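Local coordinates for purine nucleosidase, (IunH-1) (Sulfolobus solfataricus, PDB 3T8J), which is a member of the nucleosidase clan with an alpha/beta fold, a mixed beta sheet flanked by helices, and a bound sodium ion, at residues H100-I105 and L127-L132; D107-Y112 and N135-K140; G149-I154 and P186-I191; E255-V260 and I291-N296. All coordinates share one frame; numbering follows the deposited sequence.

Interaction 1: residues H100-I105 and L127-L132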
# COMPACT_ATOMS: atom_id res chain seq x y z
N HIS A 100 -26.17 -5.49 -21.93
CA HIS A 100 -24.85 -5.14 -21.46
C HIS A 100 -23.79 -5.96 -22.19
O HIS A 100 -23.96 -7.16 -22.36
CB HIS A 100 -24.73 -5.39 -19.94
CG HIS A 100 -23.56 -4.74 -19.28
ND1 HIS A 100 -22.25 -5.14 -19.48
CD2 HIS A 100 -23.50 -3.73 -18.37
CE1 HIS A 100 -21.44 -4.39 -18.75
NE2 HIS A 100 -22.18 -3.51 -18.08
N ALA A 101 -22.71 -5.31 -22.61
CA ALA A 101 -21.58 -5.99 -23.23
C ALA A 101 -21.14 -7.26 -22.50
O ALA A 101 -20.81 -8.23 -23.15
CB ALA A 101 -20.38 -5.05 -23.34
N ALA A 102 -21.09 -7.24 -21.17
CA ALA A 102 -20.60 -8.46 -20.45
C ALA A 102 -21.48 -9.68 -20.70
O ALA A 102 -20.98 -10.81 -20.87
CB ALA A 102 -20.48 -8.17 -18.95
N LEU A 103 -22.80 -9.48 -20.76
CA LEU A 103 -23.73 -10.53 -21.07
C LEU A 103 -23.64 -10.98 -22.54
O LEU A 103 -23.71 -12.20 -22.85
CB LEU A 103 -25.16 -10.14 -20.66
CG LEU A 103 -25.31 -9.70 -19.19
CD1 LEU A 103 -26.75 -9.25 -18.91
CD2 LEU A 103 -24.88 -10.80 -18.21
N ALA A 104 -23.43 -10.03 -23.46
CA ALA A 104 -23.20 -10.36 -24.86
C ALA A 104 -21.94 -11.20 -25.07
O ALA A 104 -21.92 -12.14 -25.86
CB ALA A 104 -23.14 -9.08 -25.72
N ILE A 105 -20.87 -10.86 -24.36
CA ILE A 105 -19.61 -11.65 -24.43
C ILE A 105 -19.86 -13.10 -24.01
O ILE A 105 -19.39 -14.01 -24.69
CB ILE A 105 -18.50 -11.00 -23.58
CG1 ILE A 105 -18.08 -9.65 -24.17
CG2 ILE A 105 -17.27 -11.93 -23.45
CD1 ILE A 105 -17.32 -8.74 -23.18
N LEU A 127 -14.49 -7.43 -20.20
CA LEU A 127 -14.02 -8.84 -20.18
C LEU A 127 -13.96 -9.34 -18.75
O LEU A 127 -14.28 -10.52 -18.50
CB LEU A 127 -12.68 -8.99 -20.91
CG LEU A 127 -12.12 -10.41 -21.02
CD1 LEU A 127 -13.06 -11.28 -21.83
CD2 LEU A 127 -10.74 -10.37 -21.69
N ALA A 128 -13.51 -8.52 -17.81
CA ALA A 128 -13.50 -8.91 -16.40
C ALA A 128 -14.90 -9.21 -15.89
O ALA A 128 -15.10 -10.22 -15.22
CB ALA A 128 -12.83 -7.82 -15.53
N LEU A 129 -15.87 -8.34 -16.17
CA LEU A 129 -17.25 -8.57 -15.73
C LEU A 129 -17.84 -9.86 -16.34
O LEU A 129 -18.50 -10.62 -15.64
CB LEU A 129 -18.13 -7.34 -16.01
CG LEU A 129 -19.48 -7.29 -15.29
CD1 LEU A 129 -19.38 -7.68 -13.82
CD2 LEU A 129 -20.09 -5.90 -15.43
N ALA A 130 -17.58 -10.11 -17.63
CA ALA A 130 -18.04 -11.33 -18.26
C ALA A 130 -17.43 -12.56 -17.55
O ALA A 130 -18.14 -13.54 -17.27
CB ALA A 130 -17.67 -11.33 -19.76
N TYR A 131 -16.13 -12.52 -17.27
CA TYR A 131 -15.44 -13.64 -16.56
C TYR A 131 -16.07 -13.86 -15.18
O TYR A 131 -16.30 -15.00 -14.78
CB TYR A 131 -13.93 -13.39 -16.43
CG TYR A 131 -13.27 -14.35 -15.49
CD1 TYR A 131 -13.02 -15.64 -15.90
CD2 TYR A 131 -12.99 -14.00 -14.18
CE1 TYR A 131 -12.47 -16.56 -15.02
CE2 TYR A 131 -12.45 -14.90 -13.30
CZ TYR A 131 -12.18 -16.17 -13.72
OH TYR A 131 -11.64 -17.13 -12.85
N LEU A 132 -16.28 -12.77 -14.44
CA LEU A 132 -16.82 -12.86 -13.08
C LEU A 132 -18.20 -13.54 -13.07
O LEU A 132 -18.50 -14.34 -12.14
CB LEU A 132 -16.90 -11.47 -12.42
CG LEU A 132 -15.55 -10.82 -12.07
CD1 LEU A 132 -15.77 -9.32 -11.77
CD2 LEU A 132 -14.90 -11.54 -10.92
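Ala102 and Ala130 set the distance between two helices of the alpha/beta fold, 101-111 and 125-133, which precede and follow strand 116-120. The CA atoms of the two alanines lie 4.4 Å apart, and the short helix segments cross at -60° with their axes 8.1 Å apart, a close approach that the small side chains permit. The two CB atoms are 4.3 Å apart, and each has a nearer neighbour: Ala102 CB leans on the backbone N of Ala130 and on Leu129 CB (3.9 Å), while Ala130 CB touches Ala102 O and Ile105 CG2. One turn on from Ala102, Ile105 continues the apolar seam. Its CG2, anti to the backbone N, lies 3.8 Å from Ala130 CB, while its other branch ends in CD1 near the start of the 127-132 segment. Phe118 of strand 116-120 packs on both Ile105 and Leu127 and joins the helix pair to the sheet. At the other end of the contact the side chains of His100 and Leu129 cross at about a right angle, CE1 near CD2 in one of the two Leu129 conformers, and Leu129 also packs on Leu129 of the second subunit. His100 is the N-cap of its helix, with CG anti to the backbone N (chi1 -165°). Ala102 N lies in the plane of the imidazole ring and donates to His100 ND1 at 2.9 Å.

Interaction 2: residues D107-Y112 and N135-K140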
# COMPACT_ATOMS: atom_id res chain seq x y z
N ASP A 107 -22.77 -14.79 -24.12
CA ASP A 107 -23.59 -15.42 -25.15
C ASP A 107 -22.77 -15.80 -26.38
O ASP A 107 -22.93 -16.89 -26.94
CB ASP A 107 -24.73 -14.48 -25.55
CG ASP A 107 -25.85 -14.42 -24.50
OD1 ASP A 107 -25.91 -15.31 -23.62
OD2 ASP A 107 -26.71 -13.51 -24.60
N LEU A 108 -21.90 -14.90 -26.82
CA LEU A 108 -21.07 -15.08 -28.01
C LEU A 108 -19.97 -16.15 -27.78
O LEU A 108 -19.64 -16.91 -28.69
CB LEU A 108 -20.51 -13.73 -28.49
CG LEU A 108 -21.58 -12.86 -29.12
CD1 LEU A 108 -21.11 -11.39 -29.14
CD2 LEU A 108 -21.98 -13.36 -30.50
N ALA A 109 -19.44 -16.21 -26.57
CA ALA A 109 -18.48 -17.24 -26.19
C ALA A 109 -19.12 -18.61 -26.27
O ALA A 109 -18.47 -19.59 -26.64
CB ALA A 109 -17.90 -16.95 -24.78
N ASN A 110 -20.40 -18.71 -25.93
CA ASN A 110 -21.12 -19.97 -26.11
C ASN A 110 -21.39 -20.27 -27.57
O ASN A 110 -21.18 -21.41 -28.02
CB ASN A 110 -22.42 -19.93 -25.31
CG ASN A 110 -22.21 -20.25 -23.83
OD1 ASN A 110 -21.61 -21.28 -23.51
ND2 ASN A 110 -22.80 -19.46 -22.95
N GLU A 111 -21.85 -19.27 -28.33
CA GLU A 111 -22.20 -19.49 -29.74
C GLU A 111 -20.98 -19.91 -30.58
O GLU A 111 -21.10 -20.79 -31.46
CB GLU A 111 -22.83 -18.22 -30.33
CG GLU A 111 -23.13 -18.35 -31.81
CD GLU A 111 -23.90 -17.18 -32.43
OE1 GLU A 111 -24.08 -16.13 -31.77
OE2 GLU A 111 -24.32 -17.32 -33.61
N TYR A 112 -19.82 -19.32 -30.26
CA TYR A 112 -18.56 -19.57 -30.97
C TYR A 112 -17.50 -20.25 -30.08
O TYR A 112 -16.29 -20.03 -30.26
CB TYR A 112 -18.01 -18.25 -31.55
CG TYR A 112 -18.94 -17.59 -32.54
CD1 TYR A 112 -18.96 -17.99 -33.87
CD2 TYR A 112 -19.81 -16.57 -32.15
CE1 TYR A 112 -19.81 -17.38 -34.79
CE2 TYR A 112 -20.67 -15.97 -33.07
CZ TYR A 112 -20.65 -16.38 -34.37
OH TYR A 112 -21.51 -15.78 -35.29
N ASN A 135 -17.09 -18.04 -15.40
CA ASN A 135 -15.68 -18.36 -15.48
C ASN A 135 -15.30 -19.26 -16.67
O ASN A 135 -14.12 -19.30 -17.05
CB ASN A 135 -15.19 -19.07 -14.22
CG ASN A 135 -15.28 -18.27 -12.92
OD1 ASN A 135 -15.03 -18.88 -11.87
ND2 ASN A 135 -15.57 -16.95 -12.93
N SER A 136 -16.28 -19.98 -17.24
CA SER A 136 -16.07 -20.92 -18.36
C SER A 136 -15.63 -20.25 -19.66
O SER A 136 -15.16 -20.89 -20.59
CB SER A 136 -17.31 -21.80 -18.60
OG SER A 136 -18.36 -21.12 -19.24
N ILE A 137 -15.75 -18.91 -19.73
CA ILE A 137 -15.32 -18.22 -20.95
C ILE A 137 -13.81 -18.31 -21.17
O ILE A 137 -13.33 -18.05 -22.27
CB ILE A 137 -15.80 -16.72 -21.04
CG1 ILE A 137 -15.13 -15.81 -20.00
CG2 ILE A 137 -17.32 -16.63 -20.94
CD1 ILE A 137 -15.46 -14.32 -20.18
N VAL A 138 -13.04 -18.68 -20.14
CA VAL A 138 -11.60 -18.80 -20.31
C VAL A 138 -11.23 -19.92 -21.32
O VAL A 138 -10.31 -19.75 -22.11
CB VAL A 138 -10.91 -19.06 -18.96
CG1 VAL A 138 -9.47 -19.51 -19.16
CG2 VAL A 138 -10.94 -17.81 -18.10
N LYS A 139 -11.97 -21.01 -21.31
CA LYS A 139 -11.77 -22.03 -22.35
C LYS A 139 -12.49 -21.69 -23.65
O LYS A 139 -11.97 -21.96 -24.75
CB LYS A 139 -12.17 -23.42 -21.90
CG LYS A 139 -11.85 -24.46 -23.01
CD LYS A 139 -11.73 -25.83 -22.53
CE LYS A 139 -11.67 -26.77 -23.72
NZ LYS A 139 -11.47 -28.18 -23.27
N LYS A 140 -13.70 -21.12 -23.54
CA LYS A 140 -14.52 -20.87 -24.74
C LYS A 140 -13.94 -19.79 -25.65
O LYS A 140 -14.13 -19.84 -26.88
CB LYS A 140 -15.96 -20.51 -24.35
CG LYS A 140 -16.68 -21.66 -23.68
CD LYS A 140 -17.99 -21.28 -23.06
CE LYS A 140 -18.61 -22.48 -22.35
NZ LYS A 140 -19.85 -22.10 -21.63
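The flat amide of Asn110 accepts from Lys140 through its oxygen: Lys140 NZ donates to Asn110 OD1 at 2.7 Å. The ammonium sits 24° out of the carbonyl plane, with a C=O...N angle of 139°. A second flat group is the ring of Tyr112, the first residue past the helix: Glu111 CG lies 3.6 Å above one face of the Tyr112 ring, offset toward the rim, and Leu108 CD2 meets the edge in plane. The rings of His3 and Tyr112 also meet, their planes about 30° apart. Lys140 runs extended beyond CG, with CD and CE passing OD1 of Asn110 before NZ is reached. Lys140 NZ also donates to Ser136 OG at 3.0 Å, so the lysine bridges the two segments and also reaches back to Ser136 of its own segment; Ser136 OG is bonded in addition to Asp134. Closer to the backbones, Lys140 CB lies 3.5 Å from Ala109 O, and the buried Ala109 CB meets Ile137 CG2 at 3.9 Å. Lys140 also has a backbone hydrogen bond with Gly114. The two helices, 101-111 and 137-140, each lead into one of the neighbouring parallel strands 116-120 and 141-147, and the short helix belongs to the beta-alpha-beta crossover that links those strands in this alpha/beta fold.

Interaction 3: residues G149-I154 and P186-I191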
# COMPACT_ATOMS: atom_id res chain seq x y z
N GLY A 149 -0.10 -2.08 -21.28
CA GLY A 149 1.08 -2.14 -20.48
C GLY A 149 2.26 -1.32 -20.95
O GLY A 149 2.28 -0.78 -22.07
N ALA A 150 3.25 -1.25 -20.07
CA ALA A 150 4.54 -0.63 -20.34
C ALA A 150 5.58 -1.50 -19.65
O ALA A 150 5.72 -1.51 -18.42
CB ALA A 150 4.56 0.83 -19.85
N VAL A 151 6.27 -2.29 -20.45
CA VAL A 151 7.14 -3.35 -19.90
C VAL A 151 8.53 -2.85 -19.60
O VAL A 151 9.36 -3.61 -19.06
CB VAL A 151 7.14 -4.58 -20.81
CG1 VAL A 151 5.70 -5.13 -20.92
CG2 VAL A 151 7.70 -4.25 -22.19
N PHE A 152 8.83 -1.59 -19.95
CA PHE A 152 10.05 -0.93 -19.49
C PHE A 152 9.69 0.30 -18.64
O PHE A 152 10.51 1.19 -18.41
CB PHE A 152 10.88 -0.52 -20.71
CG PHE A 152 11.31 -1.67 -21.56
CD1 PHE A 152 12.30 -2.53 -21.12
CD2 PHE A 152 10.74 -1.89 -22.81
CE1 PHE A 152 12.69 -3.61 -21.92
CE2 PHE A 152 11.13 -2.95 -23.60
CZ PHE A 152 12.08 -3.80 -23.16
N GLY A 153 8.46 0.33 -18.15
CA GLY A 153 7.99 1.46 -17.35
C GLY A 153 8.00 2.81 -18.05
O GLY A 153 8.16 3.82 -17.38
N ILE A 154 7.87 2.84 -19.38
CA ILE A 154 7.77 4.08 -20.16
C ILE A 154 6.29 4.21 -20.50
O ILE A 154 5.82 3.68 -21.51
CB ILE A 154 8.64 4.08 -21.43
CG1 ILE A 154 10.13 3.87 -21.09
CG2 ILE A 154 8.41 5.38 -22.21
CD1 ILE A 154 10.69 4.81 -20.07
N PRO A 186 2.74 -4.06 -25.75
CA PRO A 186 2.92 -2.90 -24.84
C PRO A 186 3.09 -1.55 -25.55
O PRO A 186 3.63 -1.48 -26.65
CB PRO A 186 4.21 -3.24 -24.07
CG PRO A 186 4.57 -4.63 -24.46
CD PRO A 186 3.95 -4.92 -25.75
N TRP A 187 2.67 -0.50 -24.85
CA TRP A 187 2.88 0.87 -25.31
C TRP A 187 4.34 1.17 -25.62
O TRP A 187 4.65 1.82 -26.64
CB TRP A 187 2.40 1.83 -24.23
CG TRP A 187 2.68 3.30 -24.55
CD1 TRP A 187 3.67 4.09 -24.02
CD2 TRP A 187 1.97 4.10 -25.48
NE1 TRP A 187 3.61 5.35 -24.58
CE2 TRP A 187 2.58 5.38 -25.47
CE3 TRP A 187 0.88 3.87 -26.32
CZ2 TRP A 187 2.11 6.44 -26.28
CZ3 TRP A 187 0.43 4.93 -27.12
CH2 TRP A 187 1.04 6.18 -27.07
N ASP A 188 5.25 0.76 -24.73
CA ASP A 188 6.65 1.12 -24.88
C ASP A 188 7.43 0.25 -25.86
O ASP A 188 8.65 0.41 -26.02
CB ASP A 188 7.36 1.33 -23.54
CG ASP A 188 7.17 0.20 -22.56
OD1 ASP A 188 6.61 -0.87 -22.92
OD2 ASP A 188 7.62 0.40 -21.38
N VAL A 189 6.70 -0.63 -26.55
CA VAL A 189 7.17 -1.30 -27.75
C VAL A 189 6.62 -0.55 -28.99
O VAL A 189 7.38 -0.20 -29.89
CB VAL A 189 6.75 -2.79 -27.74
CG1 VAL A 189 6.94 -3.43 -29.13
CG2 VAL A 189 7.53 -3.53 -26.64
N ILE A 190 5.32 -0.31 -29.03
CA ILE A 190 4.72 0.28 -30.25
C ILE A 190 5.24 1.70 -30.53
O ILE A 190 5.28 2.08 -31.70
CB ILE A 190 3.17 0.22 -30.28
CG1 ILE A 190 2.56 1.10 -29.22
CG2 ILE A 190 2.67 -1.22 -30.15
CD1 ILE A 190 2.23 2.51 -29.77
N ILE A 191 5.67 2.45 -29.50
CA ILE A 191 6.19 3.81 -29.74
C ILE A 191 7.51 3.84 -30.50
O ILE A 191 7.93 4.89 -30.96
CB ILE A 191 6.34 4.68 -28.44
CG1 ILE A 191 7.32 4.05 -27.44
CG2 ILE A 191 4.95 4.93 -27.83
CD1 ILE A 191 7.48 4.85 -26.13
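Asp188 takes two N-H groups from the type I beta turn Ala150 to Gly153 and a third from Ile154 just after it. Val151 N donates to Asp188 OD1 at 2.9 Å, using the syn lone pair. Asp188 OD2 takes two donors from opposite faces of the carboxylate plane: Phe152 N on the syn side at 2.7 Å, and Ile154 N on the anti side at 3.2 Å with a nearly straight N-H...O angle of 165°. Asp188 CG stands between its backbone N and carbonyl carbon (chi1 51°), which places it, and with it the carboxylate, beside the turn; Ile154 CB packs on Asp188 CB at 3.7 Å. Around this core, Trp187 N donates to Gly149 O at 2.8 Å, and CG of Pro186, the N-cap residue of helix 187-190, lies 3.7 Å from Val151 CG1. Ile191 CG2 lies over one face of the Trp187 indole, near the rim, and Ile154 O is 3.3 Å from Trp187 CD1, at the edge and in plane. In the next shell Glu162 binds Gly149 N and Thr272 OG1 binds Ala150 N, while Phe152 packs on Phe152 of the third subunit. The contact joins the loop after strand 141-147 to helix 187-190 after strand 182-185, the Trp187 side chain about 10 Å from the sodium ion. Three N-H donors to a buried acid would be expected to favour the ionised carboxylate, whereas the buried Ile154 O has no hydrogen-bond partner.

Interaction 4: residues E255-V260 and I291-N296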
# COMPACT_ATOMS: atom_id res chain seq x y z
N GLU A 255 8.21 -13.12 -26.02
CA GLU A 255 8.67 -13.85 -24.83
C GLU A 255 7.48 -14.20 -23.95
O GLU A 255 6.63 -13.35 -23.70
CB GLU A 255 9.59 -12.98 -23.97
CG GLU A 255 10.74 -12.29 -24.71
CD GLU A 255 11.83 -13.24 -25.18
OE1 GLU A 255 11.87 -14.43 -24.76
OE2 GLU A 255 12.69 -12.78 -25.98
N LYS A 256 7.42 -15.41 -23.44
CA LYS A 256 6.40 -15.75 -22.47
C LYS A 256 6.93 -15.44 -21.07
O LYS A 256 7.96 -15.98 -20.65
CB LYS A 256 6.02 -17.23 -22.58
CG LYS A 256 5.26 -17.55 -23.85
CD LYS A 256 4.72 -18.99 -23.86
CE LYS A 256 3.84 -19.24 -25.07
NZ LYS A 256 3.34 -20.66 -25.12
N ARG A 257 6.22 -14.57 -20.36
CA ARG A 257 6.68 -14.07 -19.07
C ARG A 257 5.55 -14.01 -18.05
O ARG A 257 4.39 -14.24 -18.42
CB ARG A 257 7.37 -12.71 -19.28
CG ARG A 257 8.81 -12.97 -19.78
CD ARG A 257 9.58 -11.76 -20.21
NE ARG A 257 10.91 -12.13 -20.67
CZ ARG A 257 11.80 -11.28 -21.19
NH1 ARG A 257 11.52 -9.99 -21.33
NH2 ARG A 257 12.99 -11.73 -21.56
N PHE A 258 5.88 -13.72 -16.79
CA PHE A 258 4.90 -13.60 -15.73
C PHE A 258 4.66 -12.10 -15.44
O PHE A 258 5.60 -11.39 -15.04
CB PHE A 258 5.34 -14.33 -14.45
CG PHE A 258 4.40 -14.15 -13.29
CD1 PHE A 258 3.11 -14.64 -13.34
CD2 PHE A 258 4.82 -13.51 -12.13
CE1 PHE A 258 2.25 -14.48 -12.27
CE2 PHE A 258 3.96 -13.34 -11.07
CZ PHE A 258 2.68 -13.81 -11.14
N VAL A 259 3.43 -11.66 -15.70
CA VAL A 259 3.04 -10.22 -15.57
C VAL A 259 2.16 -10.05 -14.34
O VAL A 259 1.15 -10.74 -14.19
CB VAL A 259 2.26 -9.76 -16.79
CG1 VAL A 259 1.88 -8.26 -16.62
CG2 VAL A 259 3.05 -9.97 -18.10
N VAL A 260 2.56 -9.10 -13.46
CA VAL A 260 1.77 -8.72 -12.30
C VAL A 260 1.21 -7.32 -12.57
O VAL A 260 1.96 -6.49 -13.07
CB VAL A 260 2.60 -8.67 -11.04
CG1 VAL A 260 1.77 -8.18 -9.85
CG2 VAL A 260 3.12 -10.11 -10.71
N ILE A 291 4.44 -11.79 -24.58
CA ILE A 291 4.63 -10.35 -24.80
C ILE A 291 5.39 -10.12 -26.11
O ILE A 291 6.40 -10.76 -26.38
CB ILE A 291 5.41 -9.71 -23.62
CG1 ILE A 291 4.72 -10.05 -22.29
CG2 ILE A 291 5.61 -8.20 -23.87
CD1 ILE A 291 5.43 -9.44 -21.02
N VAL A 292 4.89 -9.19 -26.94
CA VAL A 292 5.56 -8.81 -28.18
C VAL A 292 6.56 -7.69 -27.89
O VAL A 292 6.18 -6.65 -27.34
CB VAL A 292 4.53 -8.34 -29.24
CG1 VAL A 292 5.24 -7.78 -30.48
CG2 VAL A 292 3.58 -9.50 -29.59
N TYR A 293 7.82 -7.92 -28.23
CA TYR A 293 8.89 -6.96 -27.96
C TYR A 293 9.40 -6.23 -29.20
O TYR A 293 10.03 -5.18 -29.08
CB TYR A 293 10.06 -7.65 -27.22
CG TYR A 293 9.82 -7.83 -25.73
CD1 TYR A 293 9.25 -9.00 -25.20
CD2 TYR A 293 10.13 -6.82 -24.83
CE1 TYR A 293 9.05 -9.13 -23.81
CE2 TYR A 293 9.93 -6.95 -23.45
CZ TYR A 293 9.36 -8.10 -22.95
OH TYR A 293 9.16 -8.20 -21.57
N GLU A 294 9.16 -6.78 -30.40
CA GLU A 294 9.58 -6.17 -31.67
C GLU A 294 8.59 -6.52 -32.79
O GLU A 294 7.93 -7.58 -32.74
CB GLU A 294 10.99 -6.66 -32.07
CG GLU A 294 12.12 -6.38 -31.06
CD GLU A 294 13.48 -6.95 -31.50
OE1 GLU A 294 13.74 -7.04 -32.73
OE2 GLU A 294 14.28 -7.30 -30.61
N ILE A 295 8.48 -5.63 -33.78
CA ILE A 295 7.68 -5.85 -34.99
C ILE A 295 8.51 -5.53 -36.25
O ILE A 295 9.57 -4.91 -36.18
CB ILE A 295 6.34 -5.04 -35.03
CG1 ILE A 295 6.56 -3.58 -35.38
CG2 ILE A 295 5.58 -5.15 -33.68
CD1 ILE A 295 5.31 -2.86 -35.79
N ASN A 296 7.99 -6.00 -37.38
CA ASN A 296 8.48 -5.62 -38.71
C ASN A 296 7.67 -4.42 -39.19
O ASN A 296 6.51 -4.56 -39.58
CB ASN A 296 8.32 -6.82 -39.67
CG ASN A 296 8.93 -6.55 -41.04
OD1 ASN A 296 8.80 -5.46 -41.60
ND2 ASN A 296 9.59 -7.56 -41.60
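Glu255 and Ile291 form an antiparallel hydrogen-bonded pair where strands 251-261 and 289-295 meet in the mixed sheet of the alpha/beta fold. The paired backbone is the tight part of the contact: Ile291 N donates to Glu255 O at 2.8 Å in an almost straight bond, and Glu255 N returns the bond to Ile291 O at 3.0 Å. Beyond the pair the short strand segments diverge, their directions 128° apart. The buried Ile291 fills the widening angle with its CD1, touching Val259 CG2 at 3.8 Å and Arg257 CB at 4.2 Å, with Val274 of strand 272-275 also against Ile291. Glu255 and Arg257, both partly exposed, meet the buried Tyr293 by a looser, more polar link. Glu255 crosses Tyr293 at about a right angle, its CG 3.6 Å from Tyr293 CD1; the bend at chi2 (-71°) then turns CD off, and the carboxylate makes a salt bridge with Arg253. Glu255 CG also lies 3.8 Å above the centre of the Arg257 guanidinium, so Glu255 touches two flat groups through its aliphatic part. Arg257 is extended from CG to NE, and its guanidinium is turned 69° from the Tyr293 ring. The phenol oxygen sits at the guanidinium's edge, where Arg257 NH1 makes a weak hydrogen bond to Tyr293 OH, 3.0 Å long.

How the interactions relate
From the N terminus, helix 101-111 enters both of the first two contacts. Interaction 1 closes a loop through strand 116-120 onto helix 125-133; interaction 2 opens before that loop is complete and ends on helix 137-140, so the two cross. They touch where Ile137 packs against Ala130 and Tyr131, and both lie among the helices packed against the parallel part of the sheet. Interaction 3 follows in series, joining the loop after strand 141-147 to helix 187-190 after strand 182-185. Interaction 4, later still, closes the excursion through strand 272-275 at the antiparallel end of the sheet. Interactions 3 and 4 meet where Pro186 and Val189 pack on strand 289-295; the centres of interactions 1 and 3 lie about 27 Å apart.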